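Local atomic coordinates of ABC transporter ATP-binding protein (Sulfolobus tokodaii, PDB entry 2PJZ), a protein that probably binds and hydrolyses ATP as the nucleotide-binding subunit of an ABC transporter, possibly one for cobalt. Residues A[216-221]-A[255-260]; A[22-27]-A[202-207]; A[5-10]-A[58-63]; A[110-115]-A[135-140]. One frame throughout, in Å; residues are numbered along the deposited sequence.

Contact 1 of 4, residues A[216-221]-A[255-260]; sequences SSIVEG and NRIYGI
Ile-218 and Glu-220 of strand 216-220 meet Ile-257 and Ile-260 of helix 256-260, where the C-terminal helix packs on one face of the small antiparallel sheet that follows the ATPase core. The strand and helix segments come within 9.0 Å at 47° between their directions, a separation bridged by isoleucine side chains, one of which reaches the strand backbone; no hydrogen bond joins them.

The apolar contacts centre on Ile-218, which points at the helix. Its CD1 reaches CG1 of Ile-257 at 4.2 Å, while its CG1 lies 4.4 Å from CD1 of Ile-260. On the neighbouring strand 235-241, Val-237 and Ile-239 touch Ile-218, and Ile-257 packs on Ile-232 of the same sheet and on Phe-198 of the mixed core sheet.

The extended chain of Glu-220 passes beside Ile-260, and its carboxylate forms a salt bridge with Lys-235 through OE2.

Methyl against backbone is the third kind of contact. In Ile-260, CG1 stands between the backbone N and the carbonyl carbon (chi1 75°), and CD1 beyond it rests on the peptide between Val-219 and Glu-220, 3.9 Å from Val-219 C and 3.8 Å from Glu-220 N.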
loop_
_atom_site.group_PDB
_atom_site.type_symbol
_atom_site.label_atom_id
_atom_site.label_comp_id
_atom_site.label_asym_id
_atom_site.label_seq_id
_atom_site.Cartn_x
_atom_site.Cartn_y
_atom_site.Cartn_z
ATOM N N SER A 216 -8.618 -16.994 9.886
ATOM C CA SER A 216 -8.855 -16.627 11.273
ATOM C C SER A 216 -10.294 -16.188 11.529
ATOM O O SER A 216 -11.069 -15.970 10.588
ATOM C CB SER A 216 -7.961 -15.448 11.655
ATOM O OG SER A 216 -8.283 -14.357 10.801
ATOM N N SER A 217 -10.608 -15.994 12.805
ATOM C CA SER A 217 -11.883 -15.413 13.204
ATOM C C SER A 217 -11.602 -14.148 13.977
ATOM O O SER A 217 -10.549 -14.007 14.570
ATOM C CB SER A 217 -12.685 -16.384 14.087
ATOM O OG SER A 217 -13.020 -17.555 13.365
ATOM N N ILE A 218 -12.546 -13.221 13.980
ATOM C CA ILE A 218 -12.340 -11.988 14.717
ATOM C C ILE A 218 -13.377 -11.845 15.829
ATOM O O ILE A 218 -14.578 -11.999 15.578
ATOM C CB ILE A 218 -12.292 -10.773 13.748
ATOM C CG1 ILE A 218 -11.717 -9.544 14.440
ATOM C CG2 ILE A 218 -13.654 -10.517 13.091
ATOM C CD1 ILE A 218 -11.009 -8.601 13.492
ATOM N N VAL A 219 -12.917 -11.592 17.052
ATOM C CA VAL A 219 -13.815 -11.500 18.210
ATOM C C VAL A 219 -13.511 -10.329 19.133
ATOM O O VAL A 219 -12.364 -9.918 19.269
ATOM C CB VAL A 219 -13.818 -12.821 19.047
ATOM C CG1 VAL A 219 -14.102 -14.019 18.158
ATOM C CG2 VAL A 219 -12.508 -13.008 19.796
ATOM N N GLU A 220 -14.548 -9.809 19.794
ATOM C CA GLU A 220 -14.388 -8.822 20.854
ATOM C C GLU A 220 -13.644 -9.444 22.018
ATOM O O GLU A 220 -13.802 -10.636 22.283
ATOM C CB GLU A 220 -15.759 -8.324 21.320
ATOM C CG GLU A 220 -15.730 -6.989 22.033
ATOM C CD GLU A 220 -17.106 -6.552 22.515
ATOM O OE1 GLU A 220 -18.126 -7.131 22.067
ATOM O OE2 GLU A 220 -17.173 -5.621 23.346
ATOM N N GLY A 221 -12.826 -8.643 22.697
ATOM C CA GLY A 221 -12.080 -9.072 23.876
ATOM C C GLY A 221 -10.657 -9.521 23.585
ATOM O O GLY A 221 -10.312 -9.819 22.440
ATOM N N ASN A 255 -14.431 -1.658 8.014
ATOM C CA ASN A 255 -15.191 -0.849 8.953
ATOM C C ASN A 255 -15.993 -1.737 9.913
ATOM O O ASN A 255 -16.323 -1.316 11.010
ATOM C CB ASN A 255 -16.024 0.229 8.224
ATOM C CG ASN A 255 -15.192 1.490 7.877
ATOM O OD1 ASN A 255 -15.118 1.915 6.711
ATOM N ND2 ASN A 255 -14.555 2.077 8.896
ATOM N N ARG A 256 -16.229 -2.976 9.526
ATOM C CA ARG A 256 -16.954 -3.896 10.372
ATOM C C ARG A 256 -16.192 -4.342 11.616
ATOM O O ARG A 256 -16.790 -4.852 12.561
ATOM C CB ARG A 256 -17.538 -5.033 9.528
ATOM C CG ARG A 256 -18.308 -4.435 8.337
ATOM C CD ARG A 256 -19.594 -5.148 7.971
ATOM N NE ARG A 256 -20.203 -4.465 6.830
ATOM C CZ ARG A 256 -20.183 -4.932 5.592
ATOM N NH1 ARG A 256 -19.594 -6.093 5.339
ATOM N NH2 ARG A 256 -20.768 -4.261 4.603
ATOM N N ILE A 257 -14.882 -4.087 11.655
ATOM C CA ILE A 257 -14.118 -4.244 12.885
ATOM C C ILE A 257 -14.662 -3.342 14.002
ATOM O O ILE A 257 -14.717 -3.740 15.177
ATOM C CB ILE A 257 -12.614 -3.938 12.671
ATOM C CG1 ILE A 257 -11.996 -4.921 11.654
ATOM C CG2 ILE A 257 -11.871 -4.001 13.974
ATOM C CD1 ILE A 257 -10.481 -4.605 11.322
ATOM N N TYR A 258 -15.055 -2.126 13.643
ATOM C CA TYR A 258 -15.654 -1.219 14.622
ATOM C C TYR A 258 -17.029 -1.738 15.038
ATOM O O TYR A 258 -17.392 -1.678 16.206
ATOM C CB TYR A 258 -15.807 0.171 14.013
ATOM C CG TYR A 258 -14.487 0.800 13.653
ATOM C CD1 TYR A 258 -13.523 1.011 14.624
ATOM C CD2 TYR A 258 -14.210 1.201 12.342
ATOM C CE1 TYR A 258 -12.316 1.601 14.312
ATOM C CE2 TYR A 258 -12.992 1.797 12.027
ATOM C CZ TYR A 258 -12.059 1.988 13.020
ATOM O OH TYR A 258 -10.845 2.571 12.749
ATOM N N GLY A 259 -17.758 -2.246 14.056
ATOM C CA GLY A 259 -19.119 -2.754 14.225
ATOM C C GLY A 259 -19.205 -3.979 15.106
ATOM O O GLY A 259 -20.023 -4.015 16.030
ATOM N N ILE A 260 -18.377 -4.993 14.848
ATOM C CA ILE A 260 -18.442 -6.188 15.702
ATOM C C ILE A 260 -18.326 -5.815 17.185
ATOM O O ILE A 260 -18.828 -6.544 18.041
ATOM C CB ILE A 260 -17.431 -7.322 15.329
ATOM C CG1 ILE A 260 -16.008 -6.959 15.754
ATOM C CG2 ILE A 260 -17.566 -7.702 13.841
ATOM C CD1 ILE A 260 -15.319 -8.055 16.535
#

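Contact 2 of 4, residues A[22-27]-A[202-207]; sequences ENINLE and NRLQGP
Ile-24 and Leu-204 lie opposite each other, CA atoms 6.3 Å apart, where strands 24-27 and 203-207 run in broadly the same direction at 39° without a direct hydrogen bond between them. The segments are edge strands of two different sheets, and side chains fill the gap.

Leu-204 carries the contact. It points at strand 24-27, with CG anti to the backbone N (chi1 -151°), which sets CG on the Leu-26 side, and its CD2 methyl lodges between two residues of that strand: 3.7 Å from CG2 of Ile-24 and 3.8 Å from CB of Leu-26. Ile-24 crosses Leu-204 at about a right angle, meeting it methyl to methyl. Leu-26 runs obliquely to it, and offers its CB as the nearest atom. The CD1 branch of Ile-24 reaches the backbone, 4.2 Å from Leu-204 N.

Water bridges the polar backbone on this seam. One molecule accepts from Glu-22 N at 2.9 Å and lies 2.6 Å from Asn-202 O; a second donates to Asn-25 O at 2.7 Å and only weakly to Leu-204 O. The carboxylate of Glu-22 turns away to Ser-20, and Asn-25 OD1 is taken by the backbone N of Asn-6.

Such a seam, two sheets meeting edge to edge through apolar side chains, joins the antiparallel beta subdomain of an ABC ATPase to its RecA-like core.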
loop_
_atom_site.group_PDB
_atom_site.type_symbol
_atom_site.label_atom_id
_atom_site.label_comp_id
_atom_site.label_asym_id
_atom_site.label_seq_id
_atom_site.Cartn_x
_atom_site.Cartn_y
_atom_site.Cartn_z
ATOM N N GLU A 22 -0.494 9.708 15.111
ATOM C CA GLU A 22 0.687 10.025 15.909
ATOM C C GLU A 22 1.390 8.732 16.296
ATOM O O GLU A 22 0.765 7.657 16.288
ATOM C CB GLU A 22 0.324 10.806 17.188
ATOM C CG GLU A 22 -0.416 12.110 16.936
ATOM C CD GLU A 22 0.464 13.223 16.381
ATOM O OE1 GLU A 22 1.713 13.130 16.450
ATOM O OE2 GLU A 22 -0.115 14.213 15.893
ATOM N N ASN A 23 2.671 8.846 16.629
ATOM C CA ASN A 23 3.448 7.731 17.178
ATOM C C ASN A 23 3.409 6.487 16.271
ATOM O O ASN A 23 3.233 5.336 16.730
ATOM C CB ASN A 23 2.945 7.395 18.601
ATOM C CG ASN A 23 2.800 8.630 19.475
ATOM O OD1 ASN A 23 1.693 8.923 19.975
ATOM N ND2 ASN A 23 3.881 9.368 19.650
ATOM N N ILE A 24 3.544 6.711 14.968
ATOM C CA ILE A 24 3.522 5.600 14.026
ATOM C C ILE A 24 4.925 5.050 13.941
ATOM O O ILE A 24 5.860 5.778 13.568
ATOM C CB ILE A 24 3.006 5.991 12.623
ATOM C CG1 ILE A 24 1.572 6.560 12.712
ATOM C CG2 ILE A 24 3.113 4.779 11.597
ATOM C CD1 ILE A 24 0.476 5.598 13.317
ATOM N N ASN A 25 5.064 3.763 14.267
ATOM C CA ASN A 25 6.373 3.101 14.213
ATOM C C ASN A 25 6.319 1.824 13.360
ATOM O O ASN A 25 5.371 1.033 13.463
ATOM C CB ASN A 25 6.838 2.755 15.606
ATOM C CG ASN A 25 7.162 3.963 16.429
ATOM O OD1 ASN A 25 8.165 4.640 16.200
ATOM N ND2 ASN A 25 6.314 4.238 17.430
ATOM N N LEU A 26 7.298 1.642 12.478
ATOM C CA LEU A 26 7.317 0.464 11.625
ATOM C C LEU A 26 8.735 0.252 11.086
ATOM O O LEU A 26 9.372 1.221 10.691
ATOM C CB LEU A 26 6.362 0.650 10.427
ATOM C CG LEU A 26 6.323 -0.441 9.354
ATOM C CD1 LEU A 26 5.691 -1.690 9.924
ATOM C CD2 LEU A 26 5.571 0.008 8.109
ATOM N N GLU A 27 9.201 -1.000 11.004
ATOM C CA GLU A 27 10.448 -1.283 10.266
ATOM C C GLU A 27 10.130 -2.397 9.308
ATOM O O GLU A 27 9.494 -3.403 9.698
ATOM C CB GLU A 27 11.659 -1.638 11.201
ATOM C CG GLU A 27 12.011 -0.461 12.090
ATOM C CD GLU A 27 13.342 -0.490 12.795
ATOM O OE1 GLU A 27 13.962 -1.576 12.861
ATOM O OE2 GLU A 27 13.752 0.613 13.279
ATOM N N ASN A 202 -5.871 4.375 15.970
ATOM C CA ASN A 202 -4.897 5.438 15.813
ATOM C C ASN A 202 -3.468 4.856 15.913
ATOM O O ASN A 202 -2.537 5.490 16.400
ATOM C CB ASN A 202 -5.242 6.596 16.820
ATOM C CG ASN A 202 -6.742 7.142 16.681
ATOM O OD1 ASN A 202 -7.466 7.289 17.665
ATOM N ND2 ASN A 202 -7.166 7.429 15.477
ATOM N N ARG A 203 -3.286 3.605 15.453
ATOM C CA ARG A 203 -1.997 2.889 15.563
ATOM C C ARG A 203 -1.747 1.952 14.368
ATOM O O ARG A 203 -2.685 1.521 13.715
ATOM C CB ARG A 203 -1.997 1.994 16.815
ATOM C CG ARG A 203 -1.998 2.697 18.183
ATOM C CD ARG A 203 -2.756 1.845 19.235
ATOM N NE ARG A 203 -3.211 2.669 20.359
ATOM C CZ ARG A 203 -2.523 2.862 21.486
ATOM N NH1 ARG A 203 -1.342 2.276 21.669
ATOM N NH2 ARG A 203 -3.020 3.649 22.439
ATOM N N LEU A 204 -0.491 1.625 14.097
ATOM C CA LEU A 204 -0.176 0.563 13.146
ATOM C C LEU A 204 0.024 -0.729 13.932
ATOM O O LEU A 204 1.003 -0.840 14.685
ATOM C CB LEU A 204 1.094 0.894 12.401
ATOM C CG LEU A 204 1.399 0.432 10.990
ATOM C CD1 LEU A 204 0.224 0.533 9.993
ATOM C CD2 LEU A 204 2.573 1.307 10.477
ATOM N N GLN A 205 -0.863 -1.709 13.750
ATOM C CA GLN A 205 -0.838 -2.905 14.615
ATOM C C GLN A 205 -0.588 -4.211 13.860
ATOM O O GLN A 205 -1.183 -4.456 12.819
ATOM C CB GLN A 205 -2.105 -2.959 15.475
ATOM C CG GLN A 205 -2.537 -1.588 16.025
ATOM C CD GLN A 205 -3.614 -1.687 17.092
ATOM O OE1 GLN A 205 -3.615 -2.627 17.892
ATOM N NE2 GLN A 205 -4.543 -0.738 17.103
ATOM N N GLY A 206 0.323 -5.030 14.380
ATOM C CA GLY A 206 0.753 -6.227 13.669
ATOM C C GLY A 206 2.201 -6.496 14.033
ATOM O O GLY A 206 2.690 -5.914 14.989
ATOM N N PRO A 207 2.893 -7.347 13.266
ATOM C CA PRO A 207 2.453 -7.970 12.028
ATOM C C PRO A 207 1.586 -9.235 12.252
ATOM O O PRO A 207 1.578 -9.780 13.345
ATOM C CB PRO A 207 3.772 -8.341 11.350
ATOM C CG PRO A 207 4.675 -8.659 12.494
ATOM C CD PRO A 207 4.285 -7.710 13.599
HETATM O O HOH W 1 -2.564 8.035 16.197
HETATM O O HOH W 2 4.398 -1.394 14.047
#

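Contact 3 of 4, residues A[5-10]-A[58-63]; sequences KNVGIT and GNIFIN. With SO4 (sulfate ion), chain F.
Lys-5 and Asn-59 form an antiparallel, hydrogen-bonded pair with CA atoms 5.3 Å apart; the chain turns a corner at Asn-6 and at Gly-58, and there the backbones come closer still, CA of Val-7 4.5 Å from CA of Gly-58. Lys-5 N donates to Asn-59 O at 2.8 Å in a nearly straight bond (173°) that meets the carbonyl almost head-on. The return bond from Asn-59 N to Lys-5 O is longer, 3.3 Å, with the donor tilted from the carbonyl plane. Lys-5 O also takes a water, 2.6 Å away, which donates its other bond to OD1 of Asn-59 and so ties that side chain back to the strand.

Next to the pair, Gly-58 has a positive phi and no side chain, and its CA comes within 3.3 Å of Asn-6 O in a CA-H...O contact. Asn-6 and Val-7 together face Ile-24 in a G1 beta bulge on the other edge of this strand.

Of the side chains, Val-7 and Ile-60 cross at about a right angle, with CG2 of Val-7 against CG1 of Ile-60 at 3.6 Å. Lys-5 brings its CG to the edge of the Phe-61 ring, 4.2 Å from CE2, before its chain, bent at chi2 (-63°) and chi3 (-72°), leads away and NZ forms a salt bridge with Glu-27. Further along, Thr-10 OG1 bonds weakly to a sulfate ion, probably from the crystallisation liquor, which Ser-57 also binds.

Strand 2-11 runs between 17-28 and 59-62 in the antiparallel sheet; strand 65-66 continues it beyond 59-62, and Ile-9 and Ile-60 lean on helix 43-50.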
loop_
_atom_site.group_PDB
_atom_site.type_symbol
_atom_site.label_atom_id
_atom_site.label_comp_id
_atom_site.label_asym_id
_atom_site.label_seq_id
_atom_site.Cartn_x
_atom_site.Cartn_y
_atom_site.Cartn_z
ATOM N N LYS A 5 10.016 6.197 12.390
ATOM C CA LYS A 5 10.326 6.352 13.827
ATOM C C LYS A 5 9.569 7.526 14.434
ATOM O O LYS A 5 9.981 8.681 14.280
ATOM C CB LYS A 5 11.838 6.524 14.099
ATOM C CG LYS A 5 12.781 5.558 13.356
ATOM C CD LYS A 5 12.589 4.084 13.726
ATOM C CE LYS A 5 13.098 3.731 15.155
ATOM N NZ LYS A 5 12.947 2.263 15.441
ATOM N N ASN A 6 8.464 7.208 15.100
ATOM C CA ASN A 6 7.580 8.175 15.765
ATOM C C ASN A 6 7.014 9.191 14.756
ATOM O O ASN A 6 7.112 10.408 14.947
ATOM C CB ASN A 6 8.338 8.921 16.886
ATOM C CG ASN A 6 7.394 9.680 17.816
ATOM O OD1 ASN A 6 6.327 9.177 18.160
ATOM N ND2 ASN A 6 7.781 10.886 18.206
ATOM N N VAL A 7 6.437 8.672 13.679
ATOM C CA VAL A 7 5.874 9.524 12.627
ATOM C C VAL A 7 4.488 10.049 13.029
ATOM O O VAL A 7 3.677 9.307 13.585
ATOM C CB VAL A 7 5.809 8.759 11.283
ATOM C CG1 VAL A 7 5.106 9.604 10.184
ATOM C CG2 VAL A 7 7.242 8.442 10.846
ATOM N N GLY A 8 4.235 11.325 12.757
ATOM C CA GLY A 8 2.884 11.884 12.963
ATOM C C GLY A 8 2.525 12.604 11.670
ATOM O O GLY A 8 3.405 13.173 10.991
ATOM N N ILE A 9 1.258 12.550 11.270
ATOM C CA ILE A 9 0.828 13.312 10.110
ATOM C C ILE A 9 -0.588 13.791 10.327
ATOM O O ILE A 9 -1.416 13.059 10.861
ATOM C CB ILE A 9 0.871 12.508 8.782
ATOM C CG1 ILE A 9 2.016 11.480 8.758
ATOM C CG2 ILE A 9 0.946 13.488 7.613
ATOM C CD1 ILE A 9 2.003 10.547 7.576
ATOM N N THR A 10 -0.857 15.029 9.933
ATOM C CA THR A 10 -2.215 15.579 10.075
ATOM C C THR A 10 -3.095 15.075 8.962
ATOM O O THR A 10 -2.746 15.193 7.771
ATOM C CB THR A 10 -2.180 17.091 10.065
ATOM O OG1 THR A 10 -1.435 17.528 11.212
ATOM C CG2 THR A 10 -3.603 17.704 10.084
ATOM N N GLY A 58 8.465 13.508 13.216
ATOM C CA GLY A 58 9.297 12.299 13.378
ATOM C C GLY A 58 10.188 12.096 12.152
ATOM O O GLY A 58 10.459 13.040 11.380
ATOM N N ASN A 59 10.634 10.863 11.953
ATOM C CA ASN A 59 11.663 10.572 10.950
ATOM C C ASN A 59 11.318 9.333 10.195
ATOM O O ASN A 59 10.719 8.409 10.742
ATOM C CB ASN A 59 13.023 10.432 11.656
ATOM C CG ASN A 59 13.508 11.779 12.184
ATOM O OD1 ASN A 59 13.395 12.073 13.396
ATOM N ND2 ASN A 59 13.853 12.652 11.278
ATOM N N ILE A 60 11.649 9.325 8.903
ATOM C CA ILE A 60 11.453 8.153 8.045
ATOM C C ILE A 60 12.781 7.933 7.338
ATOM O O ILE A 60 13.297 8.855 6.662
ATOM C CB ILE A 60 10.325 8.383 6.961
ATOM C CG1 ILE A 60 8.965 8.706 7.660
ATOM C CG2 ILE A 60 10.201 7.139 6.010
ATOM C CD1 ILE A 60 7.810 9.200 6.742
ATOM N N PHE A 61 13.324 6.715 7.464
ATOM C CA PHE A 61 14.620 6.384 6.838
ATOM C C PHE A 61 14.470 5.301 5.792
ATOM O O PHE A 61 13.858 4.263 6.074
ATOM C CB PHE A 61 15.655 5.908 7.892
ATOM C CG PHE A 61 15.947 6.940 8.971
ATOM C CD1 PHE A 61 16.995 7.870 8.824
ATOM C CD2 PHE A 61 15.156 6.998 10.089
ATOM C CE1 PHE A 61 17.268 8.831 9.837
ATOM C CE2 PHE A 61 15.423 7.929 11.129
ATOM C CZ PHE A 61 16.467 8.876 10.973
ATOM N N ILE A 62 15.003 5.538 4.599
ATOM C CA ILE A 62 15.054 4.509 3.560
ATOM C C ILE A 62 16.532 4.189 3.347
ATOM O O ILE A 62 17.296 5.047 2.943
ATOM C CB ILE A 62 14.400 5.001 2.243
ATOM C CG1 ILE A 62 12.913 5.418 2.498
ATOM C CG2 ILE A 62 14.468 3.939 1.141
ATOM C CD1 ILE A 62 12.273 6.061 1.259
ATOM N N ASN A 63 16.924 2.973 3.698
ATOM C CA ASN A 63 18.350 2.587 3.672
ATOM C C ASN A 63 19.220 3.625 4.378
ATOM O O ASN A 63 20.289 4.027 3.873
ATOM C CB ASN A 63 18.806 2.241 2.239
ATOM C CG ASN A 63 18.220 0.912 1.772
ATOM O OD1 ASN A 63 17.858 0.062 2.590
ATOM N ND2 ASN A 63 18.115 0.729 0.462
HETATM S S SO4 F . 2.152 16.341 13.495
HETATM O O1 SO4 F . 0.628 16.209 13.560
HETATM O O2 SO4 F . 2.812 17.697 13.754
HETATM O O3 SO4 F . 2.745 15.419 14.483
HETATM O O4 SO4 F . 2.534 15.865 12.150
HETATM O O HOH W 3 11.824 10.227 15.223
#

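Contact 4 of 4, residues A[110-115]-A[135-140]; sequences EMLKAL and VLVRTS
Met-111, Leu-115, Leu-136 and Ser-140 interlock where helix 105-114 packs on helix 131-144. Met-111 points at the second helix, and beyond CG its chain runs extended, laying SD beside the backbone of Ser-140, 3.6 Å from its O and 3.9 Å from its CA. One turn on, Leu-115 splits its two methyls: CD1 touches OG of Ser-140 at 3.5 Å, while CD2 meets CD2 of Leu-136 at 3.8 Å, the two leucines crossing obliquely.

The two helices belong to the helical subdomain of the ABC ATPase fold and its junction with the core, and helix 131-144 is the one that begins within the LSAGQ version of the ABC signature sequence.

Ser-140 is small enough to let Met-111 and Leu-115 come close, and its hydroxyl is occupied within its own helix. OG, anti to the carbonyl carbon (chi1 -65°), donates to Leu-136 O at 2.8 Å, which satisfies this buried hydroxyl amid apolar neighbours. That oxygen also accepts from Ser-140 N, the two donors approaching from opposite faces of its carbonyl plane. To one side, CD2 of Leu-112 meets CG2 of Val-137 at 4.2 Å; Leu-115 also touches Val-166 of helix 161-173.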
loop_
_atom_site.group_PDB
_atom_site.type_symbol
_atom_site.label_atom_id
_atom_site.label_comp_id
_atom_site.label_asym_id
_atom_site.label_seq_id
_atom_site.Cartn_x
_atom_site.Cartn_y
_atom_site.Cartn_z
ATOM N N GLU A 110 5.924 -4.992 -21.963
ATOM C CA GLU A 110 5.541 -6.370 -21.642
ATOM C C GLU A 110 4.376 -6.427 -20.633
ATOM O O GLU A 110 3.421 -7.191 -20.814
ATOM C CB GLU A 110 6.774 -7.143 -21.150
ATOM C CG GLU A 110 6.495 -8.452 -20.443
ATOM C CD GLU A 110 7.726 -9.048 -19.763
ATOM O OE1 GLU A 110 8.849 -8.843 -20.275
ATOM O OE2 GLU A 110 7.564 -9.707 -18.702
ATOM N N MET A 111 4.448 -5.606 -19.580
ATOM C CA MET A 111 3.357 -5.473 -18.614
ATOM C C MET A 111 2.077 -4.944 -19.263
ATOM O O MET A 111 1.001 -5.480 -19.039
ATOM C CB MET A 111 3.790 -4.525 -17.462
ATOM C CG MET A 111 4.985 -5.023 -16.634
ATOM S SD MET A 111 5.537 -3.771 -15.390
ATOM C CE MET A 111 6.731 -4.817 -14.511
ATOM N N LEU A 112 2.186 -3.894 -20.069
ATOM C CA LEU A 112 0.986 -3.339 -20.731
ATOM C C LEU A 112 0.312 -4.418 -21.599
ATOM O O LEU A 112 -0.905 -4.620 -21.537
ATOM C CB LEU A 112 1.336 -2.121 -21.582
ATOM C CG LEU A 112 1.654 -0.771 -20.970
ATOM C CD1 LEU A 112 1.621 0.287 -22.061
ATOM C CD2 LEU A 112 0.663 -0.434 -19.866
ATOM N N LYS A 113 1.124 -5.139 -22.366
ATOM C CA LYS A 113 0.637 -6.237 -23.209
ATOM C C LYS A 113 -0.025 -7.379 -22.407
ATOM O O LYS A 113 -1.133 -7.814 -22.750
ATOM C CB LYS A 113 1.754 -6.754 -24.124
ATOM C CG LYS A 113 1.290 -7.889 -25.049
ATOM C CD LYS A 113 2.451 -8.522 -25.767
ATOM C CE LYS A 113 1.970 -9.754 -26.549
ATOM N NZ LYS A 113 3.079 -10.332 -27.367
ATOM N N ALA A 114 0.619 -7.838 -21.328
ATOM C CA ALA A 114 -0.003 -8.797 -20.421
ATOM C C ALA A 114 -1.333 -8.314 -19.847
ATOM O O ALA A 114 -2.248 -9.115 -19.627
ATOM C CB ALA A 114 0.968 -9.208 -19.296
ATOM N N LEU A 115 -1.459 -7.002 -19.642
ATOM C CA LEU A 115 -2.673 -6.380 -19.076
ATOM C C LEU A 115 -3.751 -6.107 -20.136
ATOM O O LEU A 115 -4.818 -5.543 -19.827
ATOM C CB LEU A 115 -2.322 -5.062 -18.356
ATOM C CG LEU A 115 -1.586 -5.171 -17.000
ATOM C CD1 LEU A 115 -0.929 -3.832 -16.602
ATOM C CD2 LEU A 115 -2.522 -5.709 -15.897
ATOM N N VAL A 135 -4.347 3.472 -12.546
ATOM C CA VAL A 135 -3.614 2.690 -11.524
ATOM C C VAL A 135 -2.781 1.559 -12.127
ATOM O O VAL A 135 -1.660 1.302 -11.672
ATOM C CB VAL A 135 -4.481 2.217 -10.314
ATOM C CG1 VAL A 135 -5.334 0.965 -10.638
ATOM C CG2 VAL A 135 -3.576 1.900 -9.108
ATOM N N LEU A 136 -3.301 0.894 -13.157
ATOM C CA LEU A 136 -2.508 -0.157 -13.797
ATOM C C LEU A 136 -1.279 0.410 -14.436
ATOM O O LEU A 136 -0.181 -0.158 -14.279
ATOM C CB LEU A 136 -3.326 -0.956 -14.831
ATOM C CG LEU A 136 -4.357 -1.892 -14.183
ATOM C CD1 LEU A 136 -5.337 -2.430 -15.258
ATOM C CD2 LEU A 136 -3.695 -3.026 -13.418
ATOM N N VAL A 137 -1.436 1.529 -15.144
ATOM C CA VAL A 137 -0.275 2.192 -15.782
ATOM C C VAL A 137 0.741 2.668 -14.714
ATOM O O VAL A 137 1.965 2.421 -14.838
ATOM C CB VAL A 137 -0.724 3.336 -16.725
ATOM C CG1 VAL A 137 0.451 4.255 -17.143
ATOM C CG2 VAL A 137 -1.422 2.743 -17.968
ATOM N N ARG A 138 0.234 3.301 -13.650
ATOM C CA ARG A 138 1.118 3.813 -12.590
ATOM C C ARG A 138 1.852 2.695 -11.824
ATOM O O ARG A 138 3.056 2.811 -11.504
ATOM C CB ARG A 138 0.318 4.725 -11.632
ATOM C CG ARG A 138 0.039 6.119 -12.244
ATOM C CD ARG A 138 -0.740 7.035 -11.259
ATOM N NE ARG A 138 -2.167 6.693 -11.171
ATOM C CZ ARG A 138 -2.750 6.092 -10.135
ATOM N NH1 ARG A 138 -2.062 5.758 -9.037
ATOM N NH2 ARG A 138 -4.055 5.842 -10.183
ATOM N N THR A 139 1.151 1.608 -11.537
ATOM C CA THR A 139 1.803 0.446 -10.915
ATOM C C THR A 139 2.865 -0.157 -11.861
ATOM O O THR A 139 3.983 -0.495 -11.443
ATOM C CB THR A 139 0.770 -0.605 -10.442
ATOM O OG1 THR A 139 -0.082 -0.020 -9.447
ATOM C CG2 THR A 139 1.473 -1.817 -9.809
ATOM N N SER A 140 2.532 -0.246 -13.143
ATOM C CA SER A 140 3.460 -0.764 -14.136
ATOM C C SER A 140 4.699 0.140 -14.245
ATOM O O SER A 140 5.828 -0.352 -14.274
ATOM C CB SER A 140 2.748 -0.927 -15.495
ATOM O OG SER A 140 1.744 -1.911 -15.400
#

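Overall arrangement
From the N terminus, contact 3 closes first, pairing residues 5-10 with 58-63 inside the antiparallel sheet. Contact 2 opens before that loop is shut and closes only at 202-207, so the two cross; they touch, since strands 2-11 and 17-28 are neighbours in one sheet. Contact 3 holds the antiparallel sheet together and contact 2 joins it to the edge of the mixed core sheet. Within the long loop of contact 2, contact 4 shuts a short one between two helices, its centre about 31 Å away on the other side of the chain's centre. Contact 1 follows in series, fastening the C-terminal helix to the last sheet, about 19 Å between centres from contact 2.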